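Local coordinates for conserved hypothetical protein (PDB 1Z6M), which is of unknown function but has a thioredoxin-like fold with a CxxC pair at a helix start, consistent with thiol-disulphide exchange, at residues I9-N15 against E141-I147; V29-I35 against K61-K67; C39-W45 against V150-I154; V81-Y85 against V116-E121. All blocks are in the same frame, centred on the assembly; numbering follows the deposited sequence.

Contact 1: I9-N15 against E141-I147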
loop_
_atom_site.group_PDB
_atom_site.type_symbol
_atom_site.label_atom_id
_atom_site.label_comp_id
_atom_site.label_asym_id
_atom_site.label_seq_id
_atom_site.Cartn_x
_atom_site.Cartn_y
_atom_site.Cartn_z
ATOM N N ILE A 9 -0.838 16.427 -7.640
ATOM C CA ILE A 9 -0.841 15.803 -6.308
ATOM C C ILE A 9 -0.316 16.812 -5.300
ATOM O O ILE A 9 0.680 17.509 -5.554
ATOM C CB ILE A 9 0.000 14.505 -6.271
ATOM C CG1 ILE A 9 -0.689 13.393 -7.077
ATOM C CG2 ILE A 9 0.249 14.061 -4.833
ATOM C CD1 ILE A 9 0.204 12.184 -7.360
ATOM N N ASP A 10 -1.016 16.909 -4.178
ATOM C CA ASP A 10 -0.605 17.795 -3.096
ATOM C C ASP A 10 -0.081 16.961 -1.932
ATOM O O ASP A 10 -0.849 16.460 -1.096
ATOM C CB ASP A 10 -1.771 18.701 -2.673
ATOM C CG ASP A 10 -1.365 19.756 -1.663
ATOM O OD1 ASP A 10 -0.233 19.683 -1.126
ATOM O OD2 ASP A 10 -2.194 20.658 -1.401
ATOM N N ALA A 11 1.243 16.836 -1.869
ATOM C CA ALA A 11 1.902 15.987 -0.876
ATOM C C ALA A 11 1.785 16.564 0.527
ATOM O O ALA A 11 2.139 15.893 1.493
ATOM C CB ALA A 11 3.370 15.761 -1.248
ATOM N N THR A 12 1.288 17.797 0.659
ATOM C CA THR A 12 1.069 18.341 2.002
ATOM C C THR A 12 -0.216 17.806 2.644
ATOM O O THR A 12 -0.421 17.972 3.845
ATOM C CB THR A 12 1.024 19.895 2.047
ATOM O OG1 THR A 12 -0.185 20.368 1.439
ATOM C CG2 THR A 12 2.247 20.498 1.377
ATOM N N LYS A 13 -1.069 17.154 1.855
ATOM C CA LYS A 13 -2.392 16.733 2.327
ATOM C C LYS A 13 -2.431 15.275 2.758
ATOM O O LYS A 13 -3.470 14.773 3.180
ATOM C CB LYS A 13 -3.482 16.988 1.275
ATOM C CG LYS A 13 -3.587 18.414 0.802
ATOM C CD LYS A 13 -4.051 19.350 1.890
ATOM C CE LYS A 13 -4.140 20.797 1.384
ATOM N NZ LYS A 13 -5.310 21.044 0.492
ATOM N N VAL A 14 -1.306 14.590 2.639
ATOM C CA VAL A 14 -1.208 13.230 3.157
ATOM C C VAL A 14 -0.714 13.289 4.598
ATOM O O VAL A 14 -0.164 14.311 5.029
ATOM C CB VAL A 14 -0.304 12.329 2.270
ATOM C CG1 VAL A 14 -0.869 12.252 0.845
ATOM C CG2 VAL A 14 1.138 12.826 2.245
ATOM N N ASN A 15 -0.911 12.209 5.343
ATOM C CA ASN A 15 -0.451 12.157 6.722
ATOM C C ASN A 15 0.224 10.826 7.023
ATOM O O ASN A 15 0.111 9.865 6.253
ATOM C CB ASN A 15 -1.613 12.432 7.693
ATOM C CG ASN A 15 -2.685 11.345 7.641
ATOM O OD1 ASN A 15 -2.447 10.201 8.037
ATOM N ND2 ASN A 15 -3.864 11.697 7.132
ATOM N N GLU A 141 -8.315 10.920 2.248
ATOM C CA GLU A 141 -6.950 11.446 2.205
ATOM C C GLU A 141 -6.434 11.486 0.768
ATOM O O GLU A 141 -5.880 12.492 0.329
ATOM C CB GLU A 141 -6.042 10.599 3.095
ATOM C CG GLU A 141 -4.626 11.097 3.190
ATOM C CD GLU A 141 -3.711 10.187 3.993
ATOM O OE1 GLU A 141 -4.209 9.303 4.736
ATOM O OE2 GLU A 141 -2.480 10.382 3.911
ATOM N N ALA A 142 -6.627 10.396 0.030
ATOM C CA ALA A 142 -6.245 10.371 -1.383
ATOM C C ALA A 142 -6.952 11.506 -2.119
ATOM O O ALA A 142 -6.354 12.206 -2.947
ATOM C CB ALA A 142 -6.578 9.023 -2.006
ATOM N N ASN A 143 -8.228 11.714 -1.806
ATOM C CA ASN A 143 -8.964 12.776 -2.461
ATOM C C ASN A 143 -8.397 14.157 -2.141
ATOM O O ASN A 143 -8.229 14.993 -3.028
ATOM C CB ASN A 143 -10.444 12.720 -2.093
ATOM C CG ASN A 143 -11.230 13.794 -2.786
ATOM O OD1 ASN A 143 -11.382 13.765 -4.003
ATOM N ND2 ASN A 143 -11.714 14.762 -2.023
ATOM N N ALA A 144 -8.094 14.392 -0.871
ATOM C CA ALA A 144 -7.511 15.665 -0.433
ATOM C C ALA A 144 -6.205 15.961 -1.145
ATOM O O ALA A 144 -5.913 17.106 -1.481
ATOM C CB ALA A 144 -7.300 15.673 1.089
ATOM N N ALA A 145 -5.417 14.914 -1.376
ATOM C CA ALA A 145 -4.100 15.046 -1.982
ATOM C C ALA A 145 -4.144 14.922 -3.506
ATOM O O ALA A 145 -3.113 15.037 -4.167
ATOM C CB ALA A 145 -3.157 14.000 -1.382
ATOM N N HIS A 146 -5.339 14.697 -4.060
ATOM C CA HIS A 146 -5.520 14.572 -5.522
ATOM C C HIS A 146 -4.782 13.363 -6.076
ATOM O O HIS A 146 -4.234 13.410 -7.169
ATOM C CB HIS A 146 -5.125 15.861 -6.270
ATOM C CG HIS A 146 -5.503 17.105 -5.531
ATOM N ND1 HIS A 146 -6.807 17.404 -5.209
ATOM C CD2 HIS A 146 -4.748 18.102 -5.010
ATOM C CE1 HIS A 146 -6.845 18.538 -4.530
ATOM N NE2 HIS A 146 -5.607 18.980 -4.394
ATOM N N ILE A 147 -4.770 12.295 -5.280
ATOM C CA ILE A 147 -4.149 11.025 -5.645
ATOM C C ILE A 147 -5.242 10.096 -6.157
ATOM O O ILE A 147 -6.094 9.638 -5.387
ATOM C CB ILE A 147 -3.455 10.401 -4.416
ATOM C CG1 ILE A 147 -2.268 11.269 -3.990
ATOM C CG2 ILE A 147 -2.997 8.962 -4.697
ATOM C CD1 ILE A 147 -1.654 10.859 -2.652
HETATM O O HOH W 1 -4.496 21.001 -2.766
HETATM O O HOH W 2 -7.228 19.349 -0.774
HETATM O O HOH W 3 -6.095 9.833 6.662
#
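Val14 occupies the apolar centre, its CG1 lying 3.6 Å from Ala145 CB and 3.8 Å from Ile147 CD1. Ile9 enlarges the patch by setting CG2 3.9 Å from Ile147 CG1, and the aliphatic base of Lys13 lies on the helix end, CB to Ala145 CB at 4.0 Å. Helix 132-145 finishes here in a Schellman motif: His146 has positive phi, and Ile147 N returns to Ala142 O at 2.8 Å while His146 N reaches Asn143 O at 3.1 Å. The chain near the N-terminus takes up Ala145 O, which accepts Asp10 N at 2.8 Å and also meets Ile9 CA at 3.2 Å. Asp10 then forms an Asx turn, OD1 accepting Thr12 N at 3.0 Å. Further out, Glu141 OE2 accepts Asn15 N at 2.8 Å, and OE1 is salt-bridged to Lys67; Asn15 OD1 turns to the backbone of Glu17 and Thr18. Water 1 joins Asp10 OD2 to His146 NE2, water 2 links Lys13 NZ with Ala144 O, and water 3 bridges Asn15 ND2 and Glu141 OE1.

Contact 2: V29-I35 against K61-K67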
loop_
_atom_site.group_PDB
_atom_site.type_symbol
_atom_site.label_atom_id
_atom_site.label_comp_id
_atom_site.label_asym_id
_atom_site.label_seq_id
_atom_site.Cartn_x
_atom_site.Cartn_y
_atom_site.Cartn_z
ATOM N N VAL A 29 12.541 9.124 8.297
ATOM C CA VAL A 29 12.003 9.130 6.940
ATOM C C VAL A 29 10.653 8.430 6.944
ATOM O O VAL A 29 10.558 7.253 7.295
ATOM C CB VAL A 29 12.975 8.487 5.927
ATOM C CG1 VAL A 29 12.348 8.442 4.540
ATOM C CG2 VAL A 29 14.301 9.253 5.901
ATOM N N LYS A 30 9.614 9.172 6.566
ATOM C CA LYS A 30 8.256 8.634 6.518
ATOM C C LYS A 30 7.902 8.349 5.076
ATOM O O LYS A 30 7.883 9.257 4.246
ATOM C CB LYS A 30 7.255 9.633 7.106
ATOM C CG LYS A 30 7.572 10.118 8.534
ATOM C CD LYS A 30 7.692 8.971 9.531
ATOM C CE LYS A 30 7.758 9.490 10.955
ATOM N NZ LYS A 30 8.140 8.414 11.895
HETATM N N MSE A 31 7.652 7.079 4.781
HETATM C CA MSE A 31 7.341 6.634 3.425
HETATM C C MSE A 31 5.862 6.300 3.360
HETATM O O MSE A 31 5.423 5.340 3.987
HETATM C CB MSE A 31 8.187 5.405 3.079
HETATM C CG MSE A 31 7.958 4.848 1.673
HETATM SE SE MSE A 31 9.102 3.457 1.237
HETATM C CE MSE A 31 10.721 4.277 1.471
ATOM N N ILE A 32 5.106 7.091 2.608
ATOM C CA ILE A 32 3.659 6.910 2.486
ATOM C C ILE A 32 3.351 6.172 1.190
ATOM O O ILE A 32 3.805 6.578 0.123
ATOM C CB ILE A 32 2.945 8.282 2.546
ATOM C CG1 ILE A 32 3.051 8.872 3.968
ATOM C CG2 ILE A 32 1.480 8.165 2.127
ATOM C CD1 ILE A 32 2.822 10.367 4.045
ATOM N N GLU A 33 2.592 5.084 1.286
ATOM C CA GLU A 33 2.348 4.219 0.131
ATOM C C GLU A 33 0.861 4.000 -0.058
ATOM O O GLU A 33 0.232 3.275 0.724
ATOM C CB GLU A 33 3.041 2.854 0.316
ATOM C CG GLU A 33 4.502 2.997 0.683
ATOM C CD GLU A 33 5.219 1.704 0.993
ATOM O OE1 GLU A 33 4.955 0.645 0.364
ATOM O OE2 GLU A 33 6.099 1.769 1.866
ATOM N N PHE A 34 0.301 4.597 -1.105
ATOM C CA PHE A 34 -1.083 4.329 -1.495
ATOM C C PHE A 34 -1.063 3.174 -2.482
ATOM O O PHE A 34 -0.488 3.280 -3.568
ATOM C CB PHE A 34 -1.722 5.559 -2.156
ATOM C CG PHE A 34 -2.046 6.674 -1.202
ATOM C CD1 PHE A 34 -1.072 7.606 -0.832
ATOM C CD2 PHE A 34 -3.327 6.791 -0.658
ATOM C CE1 PHE A 34 -1.375 8.650 0.042
ATOM C CE2 PHE A 34 -3.631 7.816 0.218
ATOM C CZ PHE A 34 -2.662 8.741 0.574
ATOM N N ILE A 35 -1.670 2.061 -2.090
ATOM C CA ILE A 35 -1.634 0.862 -2.906
ATOM C C ILE A 35 -2.994 0.162 -2.894
ATOM O O ILE A 35 -3.830 0.378 -2.007
ATOM C CB ILE A 35 -0.542 -0.155 -2.458
ATOM C CG1 ILE A 35 -0.804 -0.646 -1.044
ATOM C CG2 ILE A 35 0.893 0.422 -2.615
ATOM C CD1 ILE A 35 0.032 -1.878 -0.689
ATOM N N LYS A 61 15.798 3.863 9.925
ATOM C CA LYS A 61 15.795 5.032 9.048
ATOM C C LYS A 61 14.393 5.368 8.536
ATOM O O LYS A 61 14.027 6.541 8.461
ATOM C CB LYS A 61 16.766 4.829 7.876
ATOM C CG LYS A 61 16.837 5.965 6.869
ATOM C CD LYS A 61 17.638 7.152 7.367
ATOM C CE LYS A 61 17.938 8.078 6.198
ATOM N NZ LYS A 61 18.931 9.141 6.476
ATOM N N VAL A 62 13.622 4.338 8.198
ATOM C CA VAL A 62 12.333 4.506 7.537
ATOM C C VAL A 62 11.192 3.902 8.340
ATOM O O VAL A 62 11.317 2.802 8.883
ATOM C CB VAL A 62 12.362 3.846 6.131
ATOM C CG1 VAL A 62 10.955 3.707 5.535
ATOM C CG2 VAL A 62 13.272 4.616 5.187
ATOM N N GLU A 63 10.089 4.646 8.411
ATOM C CA GLU A 63 8.798 4.092 8.799
ATOM C C GLU A 63 7.897 4.121 7.572
ATOM O O GLU A 63 7.766 5.158 6.923
ATOM C CB GLU A 63 8.149 4.922 9.907
ATOM C CG GLU A 63 6.822 4.327 10.411
ATOM C CD GLU A 63 6.058 5.224 11.376
ATOM O OE1 GLU A 63 6.263 6.454 11.374
ATOM O OE2 GLU A 63 5.224 4.687 12.144
ATOM N N ARG A 64 7.288 2.984 7.252
ATOM C CA ARG A 64 6.336 2.928 6.147
ATOM C C ARG A 64 4.944 3.088 6.700
ATOM O O ARG A 64 4.611 2.511 7.746
ATOM C CB ARG A 64 6.421 1.597 5.414
ATOM C CG ARG A 64 7.802 1.287 4.852
ATOM C CD ARG A 64 7.884 -0.161 4.400
ATOM N NE ARG A 64 7.092 -0.371 3.191
ATOM C CZ ARG A 64 6.939 -1.544 2.585
ATOM N NH1 ARG A 64 7.492 -2.642 3.088
ATOM N NH2 ARG A 64 6.218 -1.619 1.471
ATOM N N ILE A 65 4.135 3.880 5.992
ATOM C CA ILE A 65 2.717 4.011 6.313
ATOM C C ILE A 65 1.947 3.586 5.071
ATOM O O ILE A 65 1.865 4.308 4.076
ATOM C CB ILE A 65 2.311 5.432 6.785
ATOM C CG1 ILE A 65 3.195 5.908 7.943
ATOM C CG2 ILE A 65 0.845 5.434 7.199
ATOM C CD1 ILE A 65 4.430 6.713 7.500
ATOM N N ILE A 66 1.414 2.370 5.142
ATOM C CA ILE A 66 0.798 1.722 3.995
ATOM C C ILE A 66 -0.705 1.967 4.034
ATOM O O ILE A 66 -1.386 1.553 4.992
ATOM C CB ILE A 66 1.159 0.221 3.944
ATOM C CG1 ILE A 66 2.682 0.049 3.799
ATOM C CG2 ILE A 66 0.434 -0.472 2.783
ATOM C CD1 ILE A 66 3.179 -1.368 4.067
ATOM N N LYS A 67 -1.184 2.653 3.002
ATOM C CA LYS A 67 -2.567 3.092 2.897
ATOM C C LYS A 67 -3.267 2.254 1.849
ATOM O O LYS A 67 -3.022 2.420 0.652
ATOM C CB LYS A 67 -2.612 4.586 2.566
ATOM C CG LYS A 67 -1.969 5.411 3.694
ATOM C CD LYS A 67 -1.910 6.886 3.378
ATOM C CE LYS A 67 -1.143 7.665 4.442
ATOM N NZ LYS A 67 -1.965 7.995 5.664
#
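Seven backbone hydrogen bonds tie these parallel strands together, alternating in direction. Val29 N gives to Lys61 O (3.0 Å), Met31 N to Glu63 O (2.9 Å), Glu33 N to Ile65 O (3.0 Å) and Ile35 N to Lys67 O (3.1 Å); in return Glu63 N, Ile65 N and Lys67 N are accepted by Val29 O, Met31 O and Glu33 O at 2.9, 2.8 and 2.8 Å. Glu33 holds Arg64 in a bidentate salt bridge, OE2 to NE at 2.7 Å and OE1 to NH2 at 2.8 Å, and OE1 also accepts from Trp45. Lys30 NZ meets Glu63 OE1 at 2.8 Å and the carbonyls of Ser25 and Ala27. Lys67 lays CD over the Phe34 ring, 3.8 Å from its centroid in a CH-pi contact, while NZ serves Glu141 and the carbonyls of Asn15 and Thr18. This is the beta-alpha-beta crossover of the thioredoxin fold: helix 40-58 connects the strands and packs on the face of selenomethionine Met31 and Arg64, with strands 152-155 and 20-22 flanking the pair.

Contact 3: C39-W45 against V150-I154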
loop_
_atom_site.group_PDB
_atom_site.type_symbol
_atom_site.label_atom_id
_atom_site.label_comp_id
_atom_site.label_asym_id
_atom_site.label_seq_id
_atom_site.Cartn_x
_atom_site.Cartn_y
_atom_site.Cartn_z
ATOM N N CYS A 39 -3.547 -4.656 -7.584
ATOM C CA CYS A 39 -2.906 -3.957 -8.673
ATOM C C CYS A 39 -1.550 -4.580 -9.026
ATOM O O CYS A 39 -0.703 -4.724 -8.158
ATOM C CB CYS A 39 -2.757 -2.480 -8.288
ATOM S SG CYS A 39 -1.744 -1.541 -9.433
ATOM N N PRO A 40 -1.313 -4.906 -10.312
ATOM C CA PRO A 40 -0.011 -5.485 -10.669
ATOM C C PRO A 40 1.137 -4.465 -10.644
ATOM O O PRO A 40 2.317 -4.838 -10.513
ATOM C CB PRO A 40 -0.258 -6.041 -12.070
ATOM C CG PRO A 40 -1.310 -5.137 -12.643
ATOM C CD PRO A 40 -2.224 -4.833 -11.471
ATOM N N TYR A 41 0.802 -3.184 -10.736
ATOM C CA TYR A 41 1.824 -2.146 -10.643
ATOM C C TYR A 41 2.248 -2.025 -9.177
ATOM O O TYR A 41 3.427 -1.869 -8.876
ATOM C CB TYR A 41 1.308 -0.811 -11.189
ATOM C CG TYR A 41 0.872 -0.842 -12.634
ATOM C CD1 TYR A 41 -0.352 -1.399 -13.000
ATOM C CD2 TYR A 41 1.670 -0.288 -13.633
ATOM C CE1 TYR A 41 -0.769 -1.409 -14.323
ATOM C CE2 TYR A 41 1.265 -0.301 -14.963
ATOM C CZ TYR A 41 0.042 -0.862 -15.297
ATOM O OH TYR A 41 -0.396 -0.877 -16.595
ATOM N N CYS A 42 1.282 -2.131 -8.268
ATOM C CA CYS A 42 1.573 -2.189 -6.833
ATOM C C CYS A 42 2.366 -3.448 -6.499
ATOM O O CYS A 42 3.282 -3.397 -5.683
ATOM C CB CYS A 42 0.303 -2.137 -6.000
ATOM S SG CYS A 42 -0.544 -0.563 -6.111
ATOM N N ARG A 43 2.030 -4.571 -7.142
ATOM C CA ARG A 43 2.809 -5.804 -6.971
ATOM C C ARG A 43 4.276 -5.588 -7.348
ATOM O O ARG A 43 5.182 -6.017 -6.621
ATOM C CB ARG A 43 2.209 -6.975 -7.764
ATOM C CG ARG A 43 2.984 -8.290 -7.636
ATOM C CD ARG A 43 2.335 -9.432 -8.434
ATOM N NE ARG A 43 2.309 -9.125 -9.865
ATOM C CZ ARG A 43 1.662 -9.824 -10.792
ATOM N NH1 ARG A 43 0.992 -10.917 -10.475
ATOM N NH2 ARG A 43 1.707 -9.413 -12.048
ATOM N N LYS A 44 4.513 -4.927 -8.481
ATOM C CA LYS A 44 5.862 -4.616 -8.950
ATOM C C LYS A 44 6.589 -3.735 -7.938
ATOM O O LYS A 44 7.742 -3.995 -7.586
ATOM C CB LYS A 44 5.800 -3.935 -10.322
ATOM C CG LYS A 44 7.151 -3.540 -10.911
ATOM C CD LYS A 44 7.955 -4.746 -11.373
ATOM C CE LYS A 44 9.377 -4.382 -11.788
ATOM N NZ LYS A 44 9.439 -3.488 -12.975
ATOM N N TRP A 45 5.923 -2.673 -7.480
ATOM C CA TRP A 45 6.495 -1.810 -6.438
ATOM C C TRP A 45 6.913 -2.636 -5.220
ATOM O O TRP A 45 8.037 -2.505 -4.723
ATOM C CB TRP A 45 5.499 -0.705 -6.033
ATOM C CG TRP A 45 5.754 -0.133 -4.657
ATOM C CD1 TRP A 45 4.955 -0.287 -3.549
ATOM C CD2 TRP A 45 6.910 0.607 -4.219
ATOM N NE1 TRP A 45 5.524 0.344 -2.466
ATOM C CE2 TRP A 45 6.724 0.889 -2.846
ATOM C CE3 TRP A 45 8.071 1.067 -4.853
ATOM C CZ2 TRP A 45 7.654 1.618 -2.096
ATOM C CZ3 TRP A 45 8.990 1.802 -4.100
ATOM C CH2 TRP A 45 8.773 2.067 -2.745
ATOM N N VAL A 150 -2.796 4.212 -8.244
ATOM C CA VAL A 150 -1.891 3.425 -7.428
ATOM C C VAL A 150 -0.858 2.739 -8.330
ATOM O O VAL A 150 -1.116 2.514 -9.514
ATOM C CB VAL A 150 -2.643 2.378 -6.559
ATOM C CG1 VAL A 150 -3.523 3.080 -5.506
ATOM C CG2 VAL A 150 -3.455 1.414 -7.424
ATOM N N PRO A 151 0.331 2.444 -7.793
ATOM C CA PRO A 151 0.821 2.895 -6.501
ATOM C C PRO A 151 1.241 4.363 -6.570
ATOM O O PRO A 151 1.785 4.806 -7.585
ATOM C CB PRO A 151 2.055 2.002 -6.271
ATOM C CG PRO A 151 2.555 1.725 -7.644
ATOM C CD PRO A 151 1.343 1.642 -8.513
ATOM N N THR A 152 0.957 5.122 -5.513
ATOM C CA THR A 152 1.536 6.447 -5.339
ATOM C C THR A 152 2.345 6.416 -4.063
ATOM O O THR A 152 1.794 6.159 -2.987
ATOM C CB THR A 152 0.450 7.544 -5.280
ATOM O OG1 THR A 152 -0.233 7.584 -6.533
ATOM C CG2 THR A 152 1.056 8.909 -5.045
ATOM N N ILE A 153 3.656 6.627 -4.193
ATOM C CA ILE A 153 4.566 6.586 -3.060
ATOM C C ILE A 153 5.079 7.989 -2.831
ATOM O O ILE A 153 5.448 8.670 -3.794
ATOM C CB ILE A 153 5.771 5.611 -3.279
ATOM C CG1 ILE A 153 5.340 4.284 -3.943
ATOM C CG2 ILE A 153 6.546 5.397 -1.955
ATOM C CD1 ILE A 153 4.334 3.458 -3.183
ATOM N N ILE A 154 5.110 8.417 -1.573
ATOM C CA ILE A 154 5.479 9.782 -1.258
ATOM C C ILE A 154 6.476 9.775 -0.103
ATOM O O ILE A 154 6.239 9.155 0.942
ATOM C CB ILE A 154 4.237 10.637 -0.890
ATOM C CG1 ILE A 154 3.274 10.721 -2.076
ATOM C CG2 ILE A 154 4.649 12.044 -0.457
ATOM C CD1 ILE A 154 1.947 11.354 -1.741
#
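Sulphur contacts come first. Cys39 and Cys42 form a CxxC pair at the start of helix 40-58, as in thioredoxins, with both thiols free: Cys39 SG and Cys42 SG stand 3.7 Å apart, too far for a disulphide. Cys39 is the N-cap: its SG accepts Cys42 N at 3.3 Å and lies 4.0 Å from Val150 CG2. Cys42 SG nestles against the opposing loop, 3.6 Å from both Val150 CB and Pro151 N and 3.7 Å from Pro151 CB. The Val150-Pro151 peptide is cis, the arrangement of the cis-proline loop that faces the CxxC in thioredoxin-like proteins, so the pair probably marks a redox site. Apolar packing extends this around the proline ring: Tyr41 CB touches Pro151 CD at 3.6 Å and Trp45 CB approaches Pro151 CG at 4.1 Å. One CH-pi contact completes the set, Ile153 CD1 lying over the five-membered ring of Trp45, 3.6 Å from its centroid, while Trp45 NE1 donates to Glu33. The helix start thus rests on the entry to strand 152-155, which runs between strands 29-35 and 158-160; Met31 and Ile35 of the former and Phe160 of the latter adjoin the interface.

Contact 4: V81-Y85 against V116-E121; sequences VMHHY and VATYAE
Residues 81-85 are the last turn of helix 77-83, which unwinds with His84 N on Val81 O and Tyr85 N on Met82 O, both at 3.0 Å. Residues 116-121 are continuous helix, with a wider pi-type turn at 119-121. Val81 CA lies 6.4 Å from Ala117 CA and Met82 CA 6.8 Å from Ala120 CA, a spacing that the two small alanines permit. Val81 (chi1 t) points at the partner helix and rests against Val116 and Ala117, CB to Val116 CG1 at 3.8 Å and CG1 to Ala117 CB at 4.1 Å. The methyl of selenomethionine Met82 (chi1 m, chi2 m, chi3 t) fills a hollow between the helix backbone and two side chains, its CE 3.8 Å from Val116 O, Tyr119 CD2 and Ala120 CB alike. Ala120 CB is in turn the bump under the flat face of Tyr85 (chi1 m, chi2 81°), a CH-pi contact 3.6 Å from the ring centroid and 6° off the normal. The Tyr85 hydroxyl passes Ala117, OH to CB 3.3 Å, and donates to Glu121 OE2 at 2.6 Å. Trp108 adjoins Met82 and Val116. Such helix-on-helix packing belongs to the helical insertion between strands 62-68 and 152-155, consistent with a DsbA-like elaboration of the thioredoxin fold.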
loop_
_atom_site.group_PDB
_atom_site.type_symbol
_atom_site.label_atom_id
_atom_site.label_comp_id
_atom_site.label_asym_id
_atom_site.label_seq_id
_atom_site.Cartn_x
_atom_site.Cartn_y
_atom_site.Cartn_z
ATOM N N VAL A 81 -11.692 -6.200 -1.362
ATOM C CA VAL A 81 -12.111 -7.278 -0.484
ATOM C C VAL A 81 -10.924 -7.711 0.376
ATOM O O VAL A 81 -11.039 -7.805 1.598
ATOM C CB VAL A 81 -12.647 -8.494 -1.273
ATOM C CG1 VAL A 81 -12.996 -9.637 -0.317
ATOM C CG2 VAL A 81 -13.866 -8.107 -2.118
HETATM N N MSE A 82 -9.776 -7.952 -0.259
HETATM C CA MSE A 82 -8.580 -8.364 0.465
HETATM C C MSE A 82 -8.127 -7.364 1.520
HETATM O O MSE A 82 -7.668 -7.759 2.593
HETATM C CB MSE A 82 -7.446 -8.661 -0.517
HETATM C CG MSE A 82 -7.560 -10.020 -1.189
HETATM SE SE MSE A 82 -7.190 -11.420 -0.028
HETATM C CE MSE A 82 -7.618 -12.842 -1.089
ATOM N N HIS A 83 -8.272 -6.071 1.224
ATOM C CA HIS A 83 -7.900 -5.027 2.173
ATOM C C HIS A 83 -8.627 -5.164 3.499
ATOM O O HIS A 83 -8.143 -4.689 4.526
ATOM C CB HIS A 83 -8.224 -3.656 1.606
ATOM C CG HIS A 83 -7.376 -3.265 0.442
ATOM N ND1 HIS A 83 -7.653 -2.159 -0.324
ATOM C CD2 HIS A 83 -6.252 -3.815 -0.075
ATOM C CE1 HIS A 83 -6.729 -2.036 -1.261
ATOM N NE2 HIS A 83 -5.872 -3.035 -1.138
ATOM N N HIS A 84 -9.792 -5.802 3.478
ATOM C CA HIS A 84 -10.620 -5.890 4.675
ATOM C C HIS A 84 -10.277 -7.091 5.549
ATOM O O HIS A 84 -10.919 -7.295 6.580
ATOM C CB HIS A 84 -12.102 -5.868 4.288
ATOM C CG HIS A 84 -12.449 -4.733 3.383
ATOM N ND1 HIS A 84 -13.480 -4.797 2.472
ATOM C CD2 HIS A 84 -11.873 -3.516 3.214
ATOM C CE1 HIS A 84 -13.534 -3.662 1.794
ATOM N NE2 HIS A 84 -12.565 -2.872 2.220
ATOM N N TYR A 85 -9.261 -7.860 5.135
ATOM C CA TYR A 85 -8.751 -9.010 5.883
ATOM C C TYR A 85 -7.411 -8.700 6.553
ATOM O O TYR A 85 -6.727 -9.596 7.047
ATOM C CB TYR A 85 -8.647 -10.253 4.970
ATOM C CG TYR A 85 -9.999 -10.829 4.635
ATOM C CD1 TYR A 85 -10.791 -10.287 3.622
ATOM C CD2 TYR A 85 -10.503 -11.909 5.356
ATOM C CE1 TYR A 85 -12.050 -10.803 3.333
ATOM C CE2 TYR A 85 -11.754 -12.431 5.079
ATOM C CZ TYR A 85 -12.526 -11.871 4.068
ATOM O OH TYR A 85 -13.775 -12.382 3.788
ATOM N N VAL A 116 -13.419 -13.998 -3.720
ATOM C CA VAL A 116 -12.205 -13.420 -3.156
ATOM C C VAL A 116 -12.259 -13.551 -1.630
ATOM O O VAL A 116 -11.265 -13.909 -1.005
ATOM C CB VAL A 116 -11.997 -11.945 -3.561
ATOM C CG1 VAL A 116 -10.770 -11.375 -2.857
ATOM C CG2 VAL A 116 -11.843 -11.812 -5.064
ATOM N N ALA A 117 -13.418 -13.269 -1.036
ATOM C CA ALA A 117 -13.606 -13.437 0.404
ATOM C C ALA A 117 -13.349 -14.879 0.844
ATOM O O ALA A 117 -12.648 -15.129 1.834
ATOM C CB ALA A 117 -15.014 -12.978 0.816
ATOM N N THR A 118 -13.897 -15.828 0.091
ATOM C CA THR A 118 -13.716 -17.243 0.378
ATOM C C THR A 118 -12.238 -17.613 0.285
ATOM O O THR A 118 -11.731 -18.341 1.128
ATOM C CB THR A 118 -14.579 -18.089 -0.581
ATOM O OG1 THR A 118 -15.959 -17.767 -0.353
ATOM C CG2 THR A 118 -14.375 -19.590 -0.356
ATOM N N TYR A 119 -11.555 -17.091 -0.726
ATOM C CA TYR A 119 -10.122 -17.337 -0.884
ATOM C C TYR A 119 -9.330 -16.770 0.299
ATOM O O TYR A 119 -8.424 -17.426 0.824
ATOM C CB TYR A 119 -9.624 -16.735 -2.198
ATOM C CG TYR A 119 -8.208 -17.130 -2.564
ATOM C CD1 TYR A 119 -7.966 -18.157 -3.474
ATOM C CD2 TYR A 119 -7.108 -16.476 -1.999
ATOM C CE1 TYR A 119 -6.667 -18.513 -3.821
ATOM C CE2 TYR A 119 -5.812 -16.827 -2.332
ATOM C CZ TYR A 119 -5.597 -17.845 -3.241
ATOM O OH TYR A 119 -4.300 -18.184 -3.554
ATOM N N ALA A 120 -9.668 -15.559 0.727
ATOM C CA ALA A 120 -8.993 -14.971 1.890
ATOM C C ALA A 120 -9.145 -15.865 3.117
ATOM O O ALA A 120 -8.189 -16.078 3.864
ATOM C CB ALA A 120 -9.504 -13.559 2.175
ATOM N N GLU A 121 -10.344 -16.408 3.290
ATOM C CA GLU A 121 -10.675 -17.217 4.453
ATOM C C GLU A 121 -10.093 -18.619 4.364
ATOM O O GLU A 121 -9.433 -19.082 5.302
ATOM C CB GLU A 121 -12.196 -17.259 4.635
ATOM C CG GLU A 121 -12.743 -15.902 5.055
ATOM C CD GLU A 121 -14.220 -15.696 4.760
ATOM O OE1 GLU A 121 -14.922 -16.649 4.350
ATOM O OE2 GLU A 121 -14.683 -14.555 4.955
#

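How the contacts relate
Contacts 1, 2 and 3 converge on one mixed sheet, whereas contact 4 lies among the helices that the chain inserts between strands 62-68 and 152-155. Contact 2 pairs strands 29-35 and 62-68; contact 3 brings helix 40-58 against strand 152-155, the other neighbour of 29-35, with the two centres about 12 Å apart. Contact 1, about 14 Å from contact 2 centre to centre, covers the sheet face that carries Ile32 and Phe34, and Glu141 salt-bridges Lys67. Contact 1 closes a long chain loop enclosing contacts 2 and 4, while contact 3 alternates with contacts 1 and 2. The nearest atoms of contact 4 and the likely redox site of contact 3 are about 7 Å apart, but His83 packs on Ile35 of contact 2.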